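Local coordinates for protein NADH-dependent FAD reductase (Streptomyces globisporus, PDB 4R82) that reduces FAD with NADH and releases the FADH2 for the halogenase and monooxygenase that help build the enediyne antibiotic C-1027, at residues A[89-94]-A[127-132]; A[94-99]-A[170-175]; A[119-124]-A[132-137]; A[138-143]-A[147-152]. One frame throughout, in Å; residues are numbered along the deposited sequence.

Interaction 1 (A[89-94]-A[127-132]). With ACT (acetate ion), chain H.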
loop_
_atom_site.group_PDB
_atom_site.type_symbol
_atom_site.label_atom_id
_atom_site.label_comp_id
_atom_site.label_asym_id
_atom_site.label_seq_id
_atom_site.Cartn_x
_atom_site.Cartn_y
_atom_site.Cartn_z
ATOM N N ALA A 89 -6.162 14.837 -5.840
ATOM C CA ALA A 89 -4.980 15.385 -6.495
ATOM C C ALA A 89 -4.541 16.772 -6.030
ATOM O O ALA A 89 -3.348 17.061 -6.018
ATOM C CB ALA A 89 -5.175 15.381 -8.006
ATOM N N GLY A 90 -5.486 17.632 -5.667
ATOM C CA GLY A 90 -5.130 18.992 -5.274
ATOM C C GLY A 90 -5.028 19.252 -3.773
ATOM O O GLY A 90 -5.081 20.406 -3.332
ATOM N N GLN A 91 -4.868 18.195 -2.987
ATOM C CA GLN A 91 -4.869 18.334 -1.533
ATOM C C GLN A 91 -3.503 18.191 -0.870
ATOM O O GLN A 91 -3.402 17.696 0.258
ATOM C CB GLN A 91 -5.856 17.349 -0.917
ATOM C CG GLN A 91 -7.291 17.613 -1.353
ATOM C CD GLN A 91 -8.280 16.783 -0.578
ATOM O OE1 GLN A 91 -8.294 15.552 -0.686
ATOM N NE2 GLN A 91 -9.095 17.446 0.248
ATOM N N GLU A 92 -2.459 18.633 -1.556
ATOM C CA GLU A 92 -1.124 18.595 -0.977
ATOM C C GLU A 92 -1.035 19.383 0.334
ATOM O O GLU A 92 -0.299 18.989 1.251
ATOM C CB GLU A 92 -0.089 19.102 -1.984
ATOM C CG GLU A 92 1.310 19.199 -1.397
ATOM C CD GLU A 92 2.363 19.593 -2.416
ATOM O OE1 GLU A 92 2.088 19.490 -3.632
ATOM O OE2 GLU A 92 3.468 20.002 -1.993
ATOM N N LYS A 93 -1.782 20.480 0.434
ATOM C CA LYS A 93 -1.735 21.310 1.638
ATOM C C LYS A 93 -2.237 20.518 2.838
ATOM O O LYS A 93 -1.637 20.555 3.919
ATOM C CB LYS A 93 -2.562 22.585 1.455
ATOM C CG LYS A 93 -2.572 23.502 2.669
ATOM N N ALA A 94 -3.327 19.786 2.641
ATOM C CA ALA A 94 -3.864 18.932 3.697
ATOM C C ALA A 94 -2.888 17.811 4.064
ATOM O O ALA A 94 -2.750 17.462 5.239
ATOM C CB ALA A 94 -5.222 18.360 3.293
ATOM N N ALA A 127 -12.947 16.975 3.812
ATOM C CA ALA A 127 -13.749 17.368 2.655
ATOM C C ALA A 127 -12.857 17.412 1.423
ATOM O O ALA A 127 -11.664 17.708 1.527
ATOM C CB ALA A 127 -14.408 18.732 2.895
ATOM N N GLY A 128 -13.427 17.113 0.257
ATOM C CA GLY A 128 -12.657 17.147 -0.973
ATOM C C GLY A 128 -11.936 15.856 -1.306
ATOM O O GLY A 128 -11.306 15.753 -2.359
ATOM N N ALA A 129 -12.038 14.869 -0.420
ATOM C CA ALA A 129 -11.362 13.590 -0.591
ATOM C C ALA A 129 -11.975 12.752 -1.715
ATOM O O ALA A 129 -13.154 12.912 -2.058
ATOM C CB ALA A 129 -11.410 12.812 0.719
ATOM N N VAL A 130 -11.185 11.833 -2.270
ATOM C CA VAL A 130 -11.690 10.911 -3.282
ATOM C C VAL A 130 -12.701 9.970 -2.632
ATOM O O VAL A 130 -13.730 9.613 -3.224
ATOM C CB VAL A 130 -10.540 10.091 -3.911
ATOM C CG1 VAL A 130 -11.052 9.244 -5.056
ATOM C CG2 VAL A 130 -9.462 11.023 -4.425
ATOM N N ALA A 131 -12.401 9.581 -1.398
ATOM C CA ALA A 131 -13.258 8.646 -0.676
ATOM C C ALA A 131 -13.078 8.770 0.809
ATOM O O ALA A 131 -12.015 9.187 1.278
ATOM C CB ALA A 131 -12.963 7.229 -1.110
ATOM N N HIS A 132 -14.119 8.374 1.547
ATOM C CA HIS A 132 -14.053 8.251 3.008
ATOM C C HIS A 132 -14.379 6.813 3.365
ATOM O O HIS A 132 -15.343 6.246 2.838
ATOM C CB HIS A 132 -15.110 9.144 3.674
ATOM C CG HIS A 132 -14.886 10.614 3.488
ATOM N ND1 HIS A 132 -15.921 11.522 3.495
ATOM C CD2 HIS A 132 -13.750 11.336 3.322
ATOM C CE1 HIS A 132 -15.436 12.741 3.324
ATOM N NE2 HIS A 132 -14.121 12.655 3.217
HETATM C C ACT H . -6.702 20.977 1.157
HETATM O O ACT H . -5.590 20.618 0.698
HETATM O OXT ACT H . -7.721 20.468 0.630
HETATM C CH3 ACT H . -6.801 21.961 2.285
#
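At the N-cap of helix 92-97, the side chain of Gln91 reaches across to the turn that leads into strand 131-143, and it is the main link between 89-94 and 127-132. The amide nitrogen NE2 of Gln91 gives a weak, bent hydrogen bond to the backbone O of Ala127, 2.9 Å long with an angle of 126° at the hydrogen. The same NE2 also makes a weak bond to OXT of an acetate, probably from the crystallisation liquor, whose other oxygen takes the N-H of Ala94 (N to O 3.1 Å). Gln91 OE1 passes 3.6 Å from CA of Ala129, and its stronger partner is the backbone N of Glu88, which helps fix the rotation of the amide. Gln91 OE1 also faces the carbonyl O of Gly128 at 3.5 Å, two acceptors that do not bond. Around this bridge, Gln91 also rests on Ile126 of strand 124-126, while Ala129 and Val130 pack on strand 81-86 and Val130 touches Asp29 of the second subunit.

Interaction 2 (A[94-99]-A[170-175]). With FAD (flavin-adenine dinucleotide), chain K; ACT (acetate ion), chain H.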
loop_
_atom_site.group_PDB
_atom_site.type_symbol
_atom_site.label_atom_id
_atom_site.label_comp_id
_atom_site.label_asym_id
_atom_site.label_seq_id
_atom_site.Cartn_x
_atom_site.Cartn_y
_atom_site.Cartn_z
ATOM N N ALA A 94 -3.327 19.786 2.641
ATOM C CA ALA A 94 -3.864 18.932 3.697
ATOM C C ALA A 94 -2.888 17.811 4.064
ATOM O O ALA A 94 -2.750 17.462 5.239
ATOM C CB ALA A 94 -5.222 18.360 3.293
ATOM N N ALA A 95 -2.217 17.239 3.064
ATOM C CA ALA A 95 -1.258 16.170 3.324
ATOM C C ALA A 95 -0.114 16.683 4.192
ATOM O O ALA A 95 0.300 16.024 5.145
ATOM C CB ALA A 95 -0.724 15.591 2.029
ATOM N N ARG A 96 0.392 17.861 3.855
ATOM C CA ARG A 96 1.475 18.444 4.642
ATOM C C ARG A 96 1.026 18.797 6.053
ATOM O O ARG A 96 1.754 18.571 7.025
ATOM C CB ARG A 96 2.058 19.662 3.932
ATOM C CG ARG A 96 2.791 19.295 2.657
ATOM C CD ARG A 96 3.470 20.506 2.036
ATOM N NE ARG A 96 4.037 20.172 0.733
ATOM C CZ ARG A 96 5.224 19.596 0.568
ATOM N NH1 ARG A 96 5.669 19.319 -0.650
ATOM N NH2 ARG A 96 5.964 19.294 1.626
ATOM N N HIS A 97 -0.189 19.322 6.166
ATOM C CA HIS A 97 -0.693 19.779 7.451
ATOM C C HIS A 97 -0.810 18.632 8.451
ATOM O O HIS A 97 -0.414 18.761 9.621
ATOM C CB HIS A 97 -2.058 20.438 7.280
ATOM C CG HIS A 97 -2.668 20.879 8.568
ATOM N ND1 HIS A 97 -2.135 21.896 9.331
ATOM C CD2 HIS A 97 -3.748 20.424 9.243
ATOM C CE1 HIS A 97 -2.872 22.058 10.416
ATOM N NE2 HIS A 97 -3.858 21.181 10.384
ATOM N N PHE A 98 -1.349 17.506 7.994
ATOM C CA PHE A 98 -1.547 16.364 8.876
ATOM C C PHE A 98 -0.304 15.496 9.039
ATOM O O PHE A 98 -0.327 14.488 9.744
ATOM C CB PHE A 98 -2.765 15.547 8.424
ATOM C CG PHE A 98 -4.073 16.227 8.732
ATOM C CD1 PHE A 98 -4.544 16.278 10.045
ATOM C CD2 PHE A 98 -4.808 16.840 7.726
ATOM C CE1 PHE A 98 -5.748 16.912 10.339
ATOM C CE2 PHE A 98 -6.011 17.484 8.016
ATOM C CZ PHE A 98 -6.476 17.522 9.320
ATOM N N ALA A 99 0.790 15.902 8.398
ATOM C CA ALA A 99 2.090 15.271 8.625
ATOM C C ALA A 99 2.957 16.096 9.578
ATOM O O ALA A 99 4.045 15.654 9.978
ATOM C CB ALA A 99 2.816 15.064 7.310
ATOM N N GLY A 170 9.590 10.028 -2.488
ATOM C CA GLY A 170 9.616 11.037 -1.443
ATOM C C GLY A 170 8.996 12.363 -1.849
ATOM O O GLY A 170 9.139 13.362 -1.138
ATOM N N ARG A 171 8.299 12.376 -2.984
ATOM C CA ARG A 171 7.714 13.609 -3.519
ATOM C C ARG A 171 6.247 13.422 -3.823
ATOM O O ARG A 171 5.803 12.315 -4.116
ATOM C CB ARG A 171 8.387 14.011 -4.834
ATOM C CG ARG A 171 9.860 14.293 -4.761
ATOM C CD ARG A 171 10.364 14.644 -6.142
ATOM N NE ARG A 171 11.800 14.892 -6.172
ATOM C CZ ARG A 171 12.366 16.030 -5.788
ATOM N NH1 ARG A 171 13.682 16.174 -5.855
ATOM N NH2 ARG A 171 11.616 17.024 -5.327
ATOM N N PHE A 172 5.492 14.514 -3.786
ATOM C CA PHE A 172 4.109 14.444 -4.238
ATOM C C PHE A 172 4.105 14.538 -5.763
ATOM O O PHE A 172 4.885 15.289 -6.353
ATOM C CB PHE A 172 3.270 15.549 -3.601
ATOM C CG PHE A 172 3.087 15.390 -2.109
ATOM C CD1 PHE A 172 2.743 14.162 -1.564
ATOM C CD2 PHE A 172 3.288 16.465 -1.259
ATOM C CE1 PHE A 172 2.578 14.019 -0.191
ATOM C CE2 PHE A 172 3.118 16.329 0.111
ATOM C CZ PHE A 172 2.772 15.102 0.641
ATOM N N ARG A 173 3.254 13.742 -6.400
ATOM C CA ARG A 173 3.243 13.655 -7.860
ATOM C C ARG A 173 1.793 13.662 -8.333
ATOM O O ARG A 173 0.881 13.567 -7.520
ATOM C CB ARG A 173 3.945 12.364 -8.316
ATOM C CG ARG A 173 5.433 12.290 -7.996
ATOM C CD ARG A 173 6.239 13.276 -8.824
ATOM N NE ARG A 173 6.110 13.026 -10.261
ATOM C CZ ARG A 173 6.877 12.180 -10.943
ATOM N NH1 ARG A 173 7.836 11.507 -10.321
ATOM N NH2 ARG A 173 6.692 12.007 -12.246
ATOM N N ARG A 174 1.597 13.767 -9.646
ATOM C CA ARG A 174 0.272 13.772 -10.269
ATOM C C ARG A 174 0.179 12.703 -11.356
ATOM O O ARG A 174 1.194 12.329 -11.953
ATOM C CB ARG A 174 0.019 15.125 -10.939
ATOM C CG ARG A 174 -0.806 16.101 -10.142
ATOM C CD ARG A 174 -1.106 17.355 -10.969
ATOM N NE ARG A 174 -2.359 17.972 -10.549
ATOM C CZ ARG A 174 -2.481 18.742 -9.472
ATOM N NH1 ARG A 174 -1.425 18.996 -8.711
ATOM N NH2 ARG A 174 -3.659 19.257 -9.154
ATOM N N PHE A 175 -1.043 12.248 -11.638
ATOM C CA PHE A 175 -1.291 11.360 -12.779
ATOM C C PHE A 175 -1.221 12.116 -14.095
ATOM O O PHE A 175 -1.609 13.290 -14.172
ATOM C CB PHE A 175 -2.718 10.796 -12.737
ATOM C CG PHE A 175 -2.946 9.684 -11.728
ATOM C CD1 PHE A 175 -2.510 8.387 -11.989
ATOM C CD2 PHE A 175 -3.681 9.925 -10.579
ATOM C CE1 PHE A 175 -2.765 7.360 -11.083
ATOM C CE2 PHE A 175 -3.937 8.902 -9.663
ATOM C CZ PHE A 175 -3.476 7.625 -9.919
HETATM N N1 FAD K . 3.349 7.875 9.572
HETATM C C2 FAD K . 2.947 6.649 9.866
HETATM O O2 FAD K . 3.069 6.192 11.171
HETATM N N3 FAD K . 2.409 5.817 8.977
HETATM C C4 FAD K . 2.270 6.215 7.703
HETATM O O4 FAD K . 1.709 5.366 6.768
HETATM C C4X FAD K . 2.709 7.513 7.317
HETATM N N5 FAD K . 2.589 7.912 6.013
HETATM C C5X FAD K . 2.987 9.173 5.679
HETATM C C6 FAD K . 2.842 9.591 4.331
HETATM C C7 FAD K . 3.269 10.871 3.970
HETATM C C7M FAD K . 3.125 11.356 2.510
HETATM C C8 FAD K . 3.814 11.735 4.935
HETATM C C8M FAD K . 4.258 13.124 4.517
HETATM C C9 FAD K . 3.954 11.323 6.269
HETATM C C9A FAD K . 3.534 10.026 6.651
HETATM N N10 FAD K . 3.664 9.616 7.965
HETATM C C10 FAD K . 3.251 8.356 8.287
HETATM C "C1'" FAD K . 4.242 10.469 9.005
HETATM C "C2'" FAD K . 3.207 11.204 9.834
HETATM O "O2'" FAD K . 2.243 11.767 8.955
HETATM C "C3'" FAD K . 3.887 12.363 10.553
HETATM O "O3'" FAD K . 4.635 13.108 9.611
HETATM C "C4'" FAD K . 4.866 11.862 11.568
HETATM O "O4'" FAD K . 4.285 10.781 12.245
HETATM C "C5'" FAD K . 5.321 12.986 12.533
HETATM O "O5'" FAD K . 4.320 13.372 13.490
HETATM P P FAD K . 3.478 12.274 14.374
HETATM O O1P FAD K . 3.098 12.844 15.735
HETATM O O2P FAD K . 4.342 11.050 14.570
HETATM O O3P FAD K . 2.219 11.920 13.622
HETATM C C ACT H . -6.702 20.977 1.157
HETATM O O ACT H . -5.590 20.618 0.698
HETATM O OXT ACT H . -7.721 20.468 0.630
HETATM C CH3 ACT H . -6.801 21.961 2.285
#
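Ala95 and Arg96, on helix 92-97, receive the ring of Phe172 from strand 171-173, and the ring's far side reaches the flavin. The carbonyl of Ala94, one residue earlier, takes the N-H of Phe98. Ala95 points its CB at the end of the ring, 3.8 Å from CZ of Phe172, an apolar contact that meets the ring obliquely. Arg96 then passes its side chain across the ring at a slant, CG, NE and CZ all near CE2 of Phe172. With CG beside the backbone N (chi1 -68°) and the chain extended to NE, the guanidinium brings one face over CE2 of Phe172, and its NH1 lies 3.8 Å from CD2 of Phe172. The two planes are 79° apart, so this is no stack; the charged end is held instead by a salt bridge to Glu92 one turn back. On the opposite flank of the ring, CE1 of Phe172 lies 3.8 Å from methyl C7M of FAD. Farther on, the carbonyl O of Ala99 accepts a hydrogen bond of 2.6 Å from the ribityl hydroxyl O3' of FAD. Phe98, Ala99 and Phe172 line the flavin pocket, and Gly170 touches NAD. Phe98 and Ala99 pack on strand 45-49; Phe172 leans on Met165, just before strand 166-168, the hairpin partner of strand 171-173.

Interaction 3 (A[119-124]-A[132-137])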
loop_
_atom_site.group_PDB
_atom_site.type_symbol
_atom_site.label_atom_id
_atom_site.label_comp_id
_atom_site.label_asym_id
_atom_site.label_seq_id
_atom_site.Cartn_x
_atom_site.Cartn_y
_atom_site.Cartn_z
ATOM N N GLU A 119 -20.334 9.658 10.773
ATOM C CA GLU A 119 -21.441 9.191 11.599
ATOM C C GLU A 119 -21.137 7.909 12.371
ATOM O O GLU A 119 -21.697 7.693 13.446
ATOM C CB GLU A 119 -22.700 9.007 10.744
ATOM C CG GLU A 119 -23.282 10.309 10.206
ATOM C CD GLU A 119 -24.276 10.089 9.074
ATOM O OE1 GLU A 119 -24.527 8.918 8.711
ATOM O OE2 GLU A 119 -24.801 11.092 8.542
ATOM N N GLU A 120 -20.259 7.059 11.839
ATOM C CA GLU A 120 -19.958 5.777 12.491
ATOM C C GLU A 120 -18.711 5.832 13.367
ATOM O O GLU A 120 -18.609 5.137 14.380
ATOM C CB GLU A 120 -19.792 4.670 11.445
ATOM C CG GLU A 120 -21.042 4.380 10.648
ATOM C CD GLU A 120 -22.174 3.886 11.524
ATOM O OE1 GLU A 120 -21.889 3.197 12.527
ATOM O OE2 GLU A 120 -23.345 4.194 11.211
ATOM N N SER A 121 -17.758 6.661 12.966
ATOM C CA SER A 121 -16.470 6.724 13.640
ATOM C C SER A 121 -16.388 7.880 14.617
ATOM O O SER A 121 -15.541 7.881 15.514
ATOM C CB SER A 121 -15.360 6.889 12.610
ATOM O OG SER A 121 -15.525 8.105 11.896
ATOM N N GLY A 122 -17.241 8.882 14.427
ATOM C CA GLY A 122 -17.151 10.105 15.208
ATOM C C GLY A 122 -15.917 10.911 14.831
ATOM O O GLY A 122 -15.554 11.875 15.512
ATOM N N ALA A 123 -15.277 10.512 13.735
ATOM C CA ALA A 123 -14.039 11.151 13.287
ATOM C C ALA A 123 -14.316 12.168 12.198
ATOM O O ALA A 123 -15.199 11.961 11.353
ATOM C CB ALA A 123 -13.062 10.109 12.785
ATOM N N PRO A 124 -13.561 13.278 12.206
ATOM C CA PRO A 124 -13.677 14.231 11.102
ATOM C C PRO A 124 -13.240 13.590 9.789
ATOM O O PRO A 124 -12.197 12.937 9.736
ATOM C CB PRO A 124 -12.706 15.351 11.504
ATOM C CG PRO A 124 -12.583 15.234 12.996
ATOM C CD PRO A 124 -12.643 13.757 13.260
ATOM N N HIS A 132 -14.119 8.374 1.547
ATOM C CA HIS A 132 -14.053 8.251 3.008
ATOM C C HIS A 132 -14.379 6.813 3.365
ATOM O O HIS A 132 -15.343 6.246 2.838
ATOM C CB HIS A 132 -15.110 9.144 3.674
ATOM C CG HIS A 132 -14.886 10.614 3.488
ATOM N ND1 HIS A 132 -15.921 11.522 3.495
ATOM C CD2 HIS A 132 -13.750 11.336 3.322
ATOM C CE1 HIS A 132 -15.436 12.741 3.324
ATOM N NE2 HIS A 132 -14.121 12.655 3.217
ATOM N N LEU A 133 -13.605 6.225 4.273
ATOM C CA LEU A 133 -13.921 4.894 4.784
ATOM C C LEU A 133 -13.944 5.001 6.291
ATOM O O LEU A 133 -13.038 5.568 6.883
ATOM C CB LEU A 133 -12.856 3.870 4.383
ATOM C CG LEU A 133 -12.590 3.593 2.901
ATOM C CD1 LEU A 133 -11.574 4.580 2.332
ATOM C CD2 LEU A 133 -12.134 2.144 2.687
ATOM N N GLU A 134 -14.993 4.487 6.915
ATOM C CA GLU A 134 -15.032 4.419 8.368
ATOM C C GLU A 134 -14.907 2.962 8.774
ATOM O O GLU A 134 -15.633 2.099 8.260
ATOM C CB GLU A 134 -16.320 5.056 8.895
ATOM C CG GLU A 134 -16.356 6.562 8.611
ATOM C CD GLU A 134 -17.652 7.219 9.027
ATOM O OE1 GLU A 134 -17.815 7.490 10.232
ATOM O OE2 GLU A 134 -18.497 7.478 8.142
ATOM N N CYS A 135 -13.979 2.688 9.690
ATOM C CA CYS A 135 -13.555 1.323 9.953
ATOM C C CYS A 135 -13.579 1.003 11.427
ATOM O O CYS A 135 -13.256 1.853 12.253
ATOM C CB CYS A 135 -12.120 1.133 9.476
ATOM S SG CYS A 135 -11.887 1.543 7.734
ATOM N N ALA A 136 -13.932 -0.236 11.754
ATOM C CA ALA A 136 -13.880 -0.697 13.131
ATOM C C ALA A 136 -12.577 -1.452 13.318
ATOM O O ALA A 136 -12.239 -2.317 12.506
ATOM C CB ALA A 136 -15.056 -1.614 13.415
ATOM N N ILE A 137 -11.841 -1.143 14.380
ATOM C CA ILE A 137 -10.579 -1.829 14.617
ATOM C C ILE A 137 -10.852 -3.290 14.966
ATOM O O ILE A 137 -11.629 -3.602 15.871
ATOM C CB ILE A 137 -9.754 -1.133 15.701
ATOM C CG1 ILE A 137 -9.281 0.216 15.160
ATOM C CG2 ILE A 137 -8.560 -1.984 16.052
ATOM C CD1 ILE A 137 -8.686 1.125 16.176
HETATM O O HOH W 1 -20.527 9.197 7.900
#
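The chain at 119-121 has helical backbone angles without regular helical bonds, and it sits against the extended strand 132-137, closest at Ser121 and Glu134, whose CA atoms are 5.9 Å apart. Gly122 turns the chain with a positive phi of 70° before it runs on to Pro124. From the strand, Glu134 sends its carboxylate into this curl: CG lies beside the backbone N, the chain is extended beyond it, and OE1 ends among three donors. The N-H of Glu120 reaches OE1 of Glu134 at 3.0 Å on the syn side, well out of the carboxylate plane. On the anti side come the N-H of Ser121, 2.9 Å from OE1 of Glu134, and the hydroxyl OG of Ser121, also 2.9 Å from that oxygen. That hydroxyl accepts in turn from the backbone N of Ala123 (3.0 Å), forming an ST turn. The second oxygen of the carboxylate, OE2 of Glu134, receives a hydrogen bond from a water at 2.7 Å, and the water accepts from the N-H of Glu119. Leu125 of strand 124-126 and Thr155 of strand 146-158 also touch the Glu134 side chain. Two backbone N-H groups, a hydroxyl and a bridging water therefore pin one buried carboxylate, an arrangement that should favour its ionised form, although the nearby acidic groups of Glu119 and Glu120 would probably temper that effect.

Interaction 4 (A[138-143]-A[147-152])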
loop_
_atom_site.group_PDB
_atom_site.type_symbol
_atom_site.label_atom_id
_atom_site.label_comp_id
_atom_site.label_asym_id
_atom_site.label_seq_id
_atom_site.Cartn_x
_atom_site.Cartn_y
_atom_site.Cartn_z
ATOM N N HIS A 138 -10.213 -4.175 14.210
ATOM C CA HIS A 138 -10.447 -5.596 14.381
ATOM C C HIS A 138 -9.248 -6.303 14.988
ATOM O O HIS A 138 -9.417 -7.125 15.890
ATOM C CB HIS A 138 -10.880 -6.248 13.067
ATOM C CG HIS A 138 -12.360 -6.433 12.950
ATOM N ND1 HIS A 138 -13.266 -5.550 13.498
ATOM C CD2 HIS A 138 -13.094 -7.399 12.347
ATOM C CE1 HIS A 138 -14.493 -5.964 13.240
ATOM N NE2 HIS A 138 -14.417 -7.083 12.542
ATOM N N ARG A 139 -8.041 -5.983 14.526
ATOM C CA ARG A 139 -6.830 -6.571 15.093
ATOM C C ARG A 139 -5.714 -5.540 15.169
ATOM O O ARG A 139 -5.660 -4.608 14.364
ATOM C CB ARG A 139 -6.336 -7.743 14.238
ATOM C CG ARG A 139 -7.288 -8.916 14.120
ATOM C CD ARG A 139 -7.306 -9.769 15.374
ATOM N NE ARG A 139 -8.116 -10.967 15.171
ATOM C CZ ARG A 139 -9.445 -10.996 15.240
ATOM N NH1 ARG A 139 -10.126 -9.890 15.513
ATOM N NH2 ARG A 139 -10.093 -12.133 15.034
ATOM N N LEU A 140 -4.824 -5.731 16.134
ATOM C CA LEU A 140 -3.560 -5.016 16.192
ATOM C C LEU A 140 -2.465 -6.072 16.041
ATOM O O LEU A 140 -2.417 -7.051 16.807
ATOM C CB LEU A 140 -3.386 -4.295 17.533
ATOM C CG LEU A 140 -3.845 -2.844 17.629
ATOM C CD1 LEU A 140 -5.332 -2.752 17.423
ATOM C CD2 LEU A 140 -3.452 -2.234 18.964
ATOM N N TYR A 141 -1.588 -5.885 15.062
ATOM C CA TYR A 141 -0.512 -6.838 14.808
ATOM C C TYR A 141 0.830 -6.133 14.950
ATOM O O TYR A 141 0.958 -4.970 14.564
ATOM C CB TYR A 141 -0.609 -7.365 13.370
ATOM C CG TYR A 141 -1.802 -8.245 13.040
ATOM C CD1 TYR A 141 -2.209 -9.259 13.895
ATOM C CD2 TYR A 141 -2.492 -8.077 11.850
ATOM C CE1 TYR A 141 -3.280 -10.079 13.577
ATOM C CE2 TYR A 141 -3.566 -8.884 11.525
ATOM C CZ TYR A 141 -3.959 -9.881 12.387
ATOM O OH TYR A 141 -5.024 -10.697 12.059
ATOM N N GLU A 142 1.828 -6.833 15.478
ATOM C CA GLU A 142 3.176 -6.273 15.555
ATOM C C GLU A 142 3.761 -6.034 14.168
ATOM O O GLU A 142 3.726 -6.916 13.305
ATOM C CB GLU A 142 4.091 -7.214 16.335
ATOM C CG GLU A 142 3.753 -7.315 17.821
ATOM C CD GLU A 142 4.608 -8.343 18.540
ATOM O OE1 GLU A 142 4.942 -9.381 17.923
ATOM O OE2 GLU A 142 4.951 -8.111 19.721
ATOM N N GLY A 143 4.332 -4.851 13.966
ATOM C CA GLY A 143 4.964 -4.520 12.701
ATOM C C GLY A 143 6.308 -3.836 12.885
ATOM O O GLY A 143 6.560 -2.784 12.310
ATOM N N THR A 147 2.845 -0.422 14.419
ATOM C CA THR A 147 1.772 -1.371 14.680
ATOM C C THR A 147 0.875 -1.383 13.453
ATOM O O THR A 147 0.609 -0.337 12.849
ATOM C CB THR A 147 0.949 -0.968 15.899
ATOM O OG1 THR A 147 1.775 -0.997 17.066
ATOM C CG2 THR A 147 -0.219 -1.940 16.104
ATOM N N ILE A 148 0.453 -2.581 13.059
ATOM C CA ILE A 148 -0.444 -2.760 11.924
ATOM C C ILE A 148 -1.855 -2.814 12.485
ATOM O O ILE A 148 -2.162 -3.692 13.288
ATOM C CB ILE A 148 -0.121 -4.074 11.201
ATOM C CG1 ILE A 148 1.325 -4.030 10.680
ATOM C CG2 ILE A 148 -1.094 -4.330 10.048
ATOM C CD1 ILE A 148 1.842 -5.380 10.185
ATOM N N PHE A 149 -2.703 -1.868 12.088
ATOM C CA PHE A 149 -4.094 -1.844 12.547
ATOM C C PHE A 149 -4.970 -2.345 11.424
ATOM O O PHE A 149 -5.026 -1.729 10.354
ATOM C CB PHE A 149 -4.522 -0.414 12.922
ATOM C CG PHE A 149 -3.823 0.134 14.135
ATOM C CD1 PHE A 149 -2.606 0.799 14.013
ATOM C CD2 PHE A 149 -4.384 -0.005 15.395
ATOM C CE1 PHE A 149 -1.959 1.306 15.133
ATOM C CE2 PHE A 149 -3.738 0.492 16.522
ATOM C CZ PHE A 149 -2.527 1.152 16.392
ATOM N N LEU A 150 -5.650 -3.459 11.669
ATOM C CA LEU A 150 -6.543 -4.053 10.684
ATOM C C LEU A 150 -7.956 -3.625 11.044
ATOM O O LEU A 150 -8.422 -3.871 12.165
ATOM C CB LEU A 150 -6.422 -5.578 10.746
ATOM C CG LEU A 150 -7.178 -6.423 9.715
ATOM C CD1 LEU A 150 -6.625 -6.197 8.328
ATOM C CD2 LEU A 150 -7.109 -7.905 10.080
ATOM N N GLY A 151 -8.633 -2.961 10.111
ATOM C CA GLY A 151 -9.975 -2.480 10.373
ATOM C C GLY A 151 -10.988 -3.067 9.421
ATOM O O GLY A 151 -10.667 -3.341 8.264
ATOM N N GLU A 152 -12.207 -3.266 9.914
ATOM C CA GLU A 152 -13.299 -3.705 9.054
ATOM C C GLU A 152 -14.064 -2.472 8.580
ATOM O O GLU A 152 -14.426 -1.610 9.386
ATOM C CB GLU A 152 -14.222 -4.689 9.782
ATOM C CG GLU A 152 -15.396 -5.134 8.899
ATOM C CD GLU A 152 -16.224 -6.238 9.508
ATOM O OE1 GLU A 152 -15.800 -6.810 10.532
ATOM O OE2 GLU A 152 -17.303 -6.539 8.951
#
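Strands 138-143 and 147-152 run antiparallel, their directions 153° apart and their axes 4.6 Å apart at closest approach, with hydrogen-bonded pairs at Arg139-Leu150 and Tyr141-Ile148. The latter pair is regular, its two N-H...O bonds 2.9 Å each, from Tyr141 N to Ile148 O and from Ile148 N to Tyr141 O. At the other end, the carbonyl O of Leu150 accepts from both His138 N (2.7 Å) and Arg139 N (3.2 Å), a classic beta bulge. In one of its two conformers, the His138 ring has CB of Glu152 over its face, a tentative CH-pi contact 3.7 Å from the centroid. On the face of Tyr141, Ile148 and Leu150, the tyrosine ring has CG2 of Ile148 at its edge, and its CE2 meets CD2 of Leu150 at 3.9 Å. With CG of Leu150 turned away from its backbone N (chi1 -175°), CD2 also comes near the hydroxyl. Leu140 and Phe149 share the other face, lying side by side with CG of Leu140 3.5 Å from CE2 of Phe149, and both touch helix 71-78. The tyrosine hydroxyl bonds to the carbonyl of Glu142 of the second subunit, and its ring stacks on Tyr141 of that subunit. This is the long beta hairpin of the flavin reductase sheet, one face turned to the dimer partner, with Phe149 also packing on flavin-binding Val66 of the next strand.

Following the chain, helix 92-97 comes first: 89-94 closes a loop of 32 residues on 127-132 in interaction 1, and 94-99 waits for 170-175 in interaction 2, so these two cross, sharing Ala94, with CG of Glu92 against the ring of Phe172. Interaction 3 opens within the first loop and ends beyond it, crossing interaction 1 and sharing His132. Interaction 4 follows in series, and both it and interaction 3 fall within the long span that interaction 2 closes. Strand 131-143, with the turn leading into it, runs through interactions 1, 3 and 4, joining the helix start, the surface loop and the hairpin, while interaction 2 brings the C-terminal strand to the flavin.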